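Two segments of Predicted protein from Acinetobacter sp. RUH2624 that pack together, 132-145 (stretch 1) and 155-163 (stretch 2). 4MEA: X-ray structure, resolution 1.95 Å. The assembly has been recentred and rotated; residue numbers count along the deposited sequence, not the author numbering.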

# COMPACT_ATOMS: atom_id res chain seq x y z
N SER A 132 -2.77 0.01 -25.54
CA SER A 132 -2.13 -0.43 -24.30
C SER A 132 -3.06 -0.25 -23.09
O SER A 132 -3.89 0.65 -23.09
N HIS A 133 -2.91 -1.11 -22.08
CA HIS A 133 -3.73 -1.04 -20.87
C HIS A 133 -2.91 -1.32 -19.61
O HIS A 133 -2.04 -2.19 -19.62
N ASP A 134 -3.20 -0.59 -18.52
CA ASP A 134 -2.55 -0.86 -17.23
C ASP A 134 -1.02 -0.84 -17.40
O ASP A 134 -0.49 0.11 -17.97
N LEU A 135 -0.33 -1.86 -16.90
CA LEU A 135 1.14 -1.90 -16.98
C LEU A 135 1.66 -1.79 -18.42
O LEU A 135 2.82 -1.46 -18.63
N GLY A 136 0.81 -2.09 -19.39
CA GLY A 136 1.19 -1.84 -20.78
C GLY A 136 1.61 -0.38 -20.93
O GLY A 136 2.50 -0.06 -21.71
N ASN A 137 0.95 0.50 -20.17
CA ASN A 137 1.23 1.94 -20.22
C ASN A 137 2.59 2.26 -19.62
O ASN A 137 3.22 3.28 -19.96
N THR A 138 3.03 1.41 -18.71
CA THR A 138 4.35 1.52 -18.10
C THR A 138 5.43 0.97 -19.04
O THR A 138 6.52 1.53 -19.15
N ALA A 139 5.10 -0.13 -19.72
CA ALA A 139 6.04 -0.81 -20.59
C ALA A 139 6.34 -0.07 -21.90
O ALA A 139 7.38 -0.29 -22.52
N SER A 140 5.43 0.80 -22.30
CA SER A 140 5.33 1.17 -23.72
C SER A 140 5.65 2.61 -24.11
O SER A 140 5.78 2.88 -25.30
N TYR A 141 5.76 3.54 -23.17
CA TYR A 141 5.87 4.92 -23.64
C TYR A 141 7.09 5.20 -24.54
O TYR A 141 6.94 5.85 -25.58
N PRO A 142 8.29 4.74 -24.14
CA PRO A 142 9.45 4.95 -25.01
C PRO A 142 9.27 4.27 -26.37
O PRO A 142 9.70 4.83 -27.37
N LEU A 143 8.65 3.10 -26.40
CA LEU A 143 8.35 2.44 -27.67
C LEU A 143 7.55 3.36 -28.59
O LEU A 143 7.92 3.59 -29.75
N VAL A 144 6.45 3.89 -28.07
CA VAL A 144 5.58 4.77 -28.85
C VAL A 144 6.26 6.09 -29.23
O VAL A 144 6.22 6.51 -30.39
N ALA A 145 6.85 6.76 -28.24
CA ALA A 145 7.51 8.05 -28.46
C ALA A 145 8.68 7.96 -29.45
O ALA A 145 8.89 8.86 -30.25
N VAL A 155 -3.21 4.37 -28.32
CA VAL A 155 -4.23 4.46 -27.28
C VAL A 155 -3.65 3.91 -25.98
O VAL A 155 -3.09 2.82 -25.97
N PHE A 156 -3.77 4.68 -24.90
CA PHE A 156 -3.42 4.22 -23.56
C PHE A 156 -4.70 4.12 -22.74
O PHE A 156 -5.57 4.99 -22.83
N MET A 157 -4.83 3.05 -21.96
CA MET A 157 -6.11 2.76 -21.30
C MET A 157 -6.05 2.75 -19.77
O MET A 157 -5.25 2.04 -19.16
N ASP A 158 -6.91 3.58 -19.18
CA ASP A 158 -7.13 3.71 -17.73
C ASP A 158 -5.92 4.11 -16.87
O ASP A 158 -5.96 5.17 -16.24
N SER A 159 -4.87 3.29 -16.83
CA SER A 159 -3.74 3.54 -15.93
C SER A 159 -2.87 4.72 -16.35
O SER A 159 -2.75 5.03 -17.54
N PRO A 160 -2.24 5.38 -15.37
CA PRO A 160 -1.33 6.47 -15.71
C PRO A 160 -0.09 5.93 -16.41
O PRO A 160 0.30 4.78 -16.18
N ILE A 161 0.48 6.74 -17.29
CA ILE A 161 1.81 6.50 -17.83
C ILE A 161 2.76 7.01 -16.76
O ILE A 161 2.56 8.09 -16.21
N PRO A 162 3.79 6.22 -16.42
CA PRO A 162 4.75 6.68 -15.42
C PRO A 162 5.28 8.09 -15.70
O PRO A 162 5.78 8.38 -16.78
N ASP A 163 5.15 8.97 -14.71
CA ASP A 163 5.76 10.29 -14.76
C ASP A 163 5.92 10.77 -13.33
O ASP A 163 5.74 9.98 -12.39

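Side-chain packing between stretches 132-145 and 155-163, which together bury 678 Å². The ends of two strands pair in parallel, Ser132 beside Phe156 and His133 beside Met157; Ser132 N donates to Val155 O (2.9 Å), and a weak bond runs from Met157 N to Ser132 O (2.8 Å). The pairing sets Ser132 and Phe156 on one face of the sheet, His133 and Met157 on the other.

Polar contacts centre on Asn137, whose CA-to-CB bond points toward stretch 2. With chi1 m and chi2 near 0°, its amide reaches the chain leaving the strand: Asn137 ND2 donates to Ser159 O (2.7 Å) and, weakly, to Met157 O (3.3 Å). Its other amide atom, OD1, accepts from Ser132 OG (2.7 Å), although the placement of that hydroxyl is less sure, and lies at the edge of the Phe156 ring, 3.6 Å from Phe156 CD1. Met157 O also receives a weak bond from Asp134 N (3.4 Å).

Apolar packing gathers around Phe156 (chi1 m, chi2 -91°), whose ring reaches toward Tyr141 and Val144 of the helix. Phe156 CZ lies at the edge of the Tyr141 ring, 4.0 Å from Tyr141 CD1, and 4.1 Å from Val144 CG2; the CA-to-CB bonds of Tyr141 and Val144, both chi1 t, point toward stretch 2. Tyr141 CB also meets Ile161 CG2 (3.9 Å); Ile161 is m, t, its CA-to-CB bond sideways. On the other sheet face, His133 (t) places CD2 3.6 Å from CB of Met157 (m, t, p).

Among mixed contacts, Ser159 (m) has its CA-to-CB bond toward stretch 1, and its OG packs 3.1 Å from Asp134 CA. That of Pro162 also points toward stretch 1; Pro162 CD lies 3.6 Å from Asn137 O and Pro162 CG 3.2 Å from Thr138 OG1. Thr138 (m) is linked to stretch 2 by a water, 2.8 Å from Thr138 OG1, which donates to Pro160 O (2.8 Å from the water oxygen).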

# COMPACT_ATOMS: atom_id res chain seq x y z
CB SER A 132 -0.83 0.37 -24.12
OG SER A 132 -0.27 0.16 -22.84
CB HIS A 133 -4.90 -2.04 -20.95
CG HIS A 133 -5.82 -2.01 -19.76
ND1 HIS A 133 -5.91 -3.07 -18.87
CD2 HIS A 133 -6.71 -1.08 -19.33
CE1 HIS A 133 -6.81 -2.78 -17.94
NE2 HIS A 133 -7.30 -1.58 -18.20
CB ASP A 134 -3.04 -2.20 -16.67
CG ASP A 134 -2.74 -2.36 -15.19
OD1 ASP A 134 -3.65 -2.10 -14.36
OD2 ASP A 134 -1.61 -2.77 -14.83
CB LEU A 135 1.70 -3.16 -16.32
CG LEU A 135 1.93 -3.18 -14.81
CD1 LEU A 135 2.61 -4.51 -14.42
CD2 LEU A 135 2.75 -1.99 -14.34
CB ASN A 137 0.15 2.72 -19.48
CG ASN A 137 -1.20 2.61 -20.13
OD1 ASN A 137 -1.35 1.97 -21.18
ND2 ASN A 137 -2.22 3.23 -19.52
CB THR A 138 4.40 0.74 -16.77
OG1 THR A 138 3.72 1.49 -15.76
CG2 THR A 138 5.85 0.50 -16.35
CB ALA A 139 5.53 -2.22 -20.90
CB SER A 140 3.93 0.85 -24.25
OG SER A 140 3.61 -0.53 -24.08
CB TYR A 141 5.71 6.00 -22.56
CG TYR A 141 5.63 7.36 -23.24
CD1 TYR A 141 4.48 7.74 -23.92
CD2 TYR A 141 6.72 8.22 -23.26
CE1 TYR A 141 4.41 8.98 -24.58
CE2 TYR A 141 6.67 9.44 -23.92
CZ TYR A 141 5.52 9.81 -24.58
OH TYR A 141 5.48 11.03 -25.24
CB PRO A 142 10.60 4.31 -24.23
CG PRO A 142 10.16 4.46 -22.79
CD PRO A 142 8.69 4.21 -22.82
CB LEU A 143 7.59 1.12 -27.44
CG LEU A 143 7.29 0.25 -28.67
CD1 LEU A 143 7.19 -1.22 -28.30
CD2 LEU A 143 6.02 0.71 -29.38
CB VAL A 144 4.26 5.05 -28.11
CG1 VAL A 144 3.45 6.12 -28.84
CG2 VAL A 144 3.46 3.75 -27.97
CB ALA A 145 7.97 8.64 -27.14
CB VAL A 155 -5.47 3.62 -27.63
CG1 VAL A 155 -6.55 3.78 -26.55
CG2 VAL A 155 -6.00 3.99 -29.01
CB PHE A 156 -2.43 5.19 -22.89
CG PHE A 156 -1.13 5.33 -23.64
CD1 PHE A 156 -0.05 4.51 -23.34
CD2 PHE A 156 -0.98 6.29 -24.63
CE1 PHE A 156 1.16 4.64 -24.02
CE2 PHE A 156 0.22 6.42 -25.32
CZ PHE A 156 1.29 5.59 -25.01
CB MET A 157 -6.73 1.48 -21.86
CG MET A 157 -7.16 1.60 -23.32
SD MET A 157 -7.73 0.07 -24.10
CE MET A 157 -9.21 -0.29 -23.13
CB ASP A 158 -7.84 2.47 -17.12
CG ASP A 158 -8.76 2.85 -15.96
OD1 ASP A 158 -9.48 3.87 -16.09
OD2 ASP A 158 -8.76 2.17 -14.92
CB SER A 159 -2.86 2.30 -15.78
OG SER A 159 -3.58 1.24 -15.18
CB PRO A 160 -0.95 7.05 -14.34
CG PRO A 160 -1.16 5.93 -13.38
CD PRO A 160 -2.35 5.18 -13.91
CB ILE A 161 2.02 7.30 -19.14
CG1 ILE A 161 1.02 6.84 -20.21
CG2 ILE A 161 3.46 7.17 -19.64
CD1 ILE A 161 0.79 7.85 -21.34
CB PRO A 162 5.89 5.66 -15.54
CG PRO A 162 5.16 4.39 -15.90
CD PRO A 162 4.07 4.84 -16.85
CB ASP A 163 4.98 11.28 -15.67
CG ASP A 163 3.74 11.88 -14.99
OD1 ASP A 163 3.25 11.33 -13.99
OD2 ASP A 163 3.25 12.92 -15.47
O HOH W 1 1.05 2.19 -15.50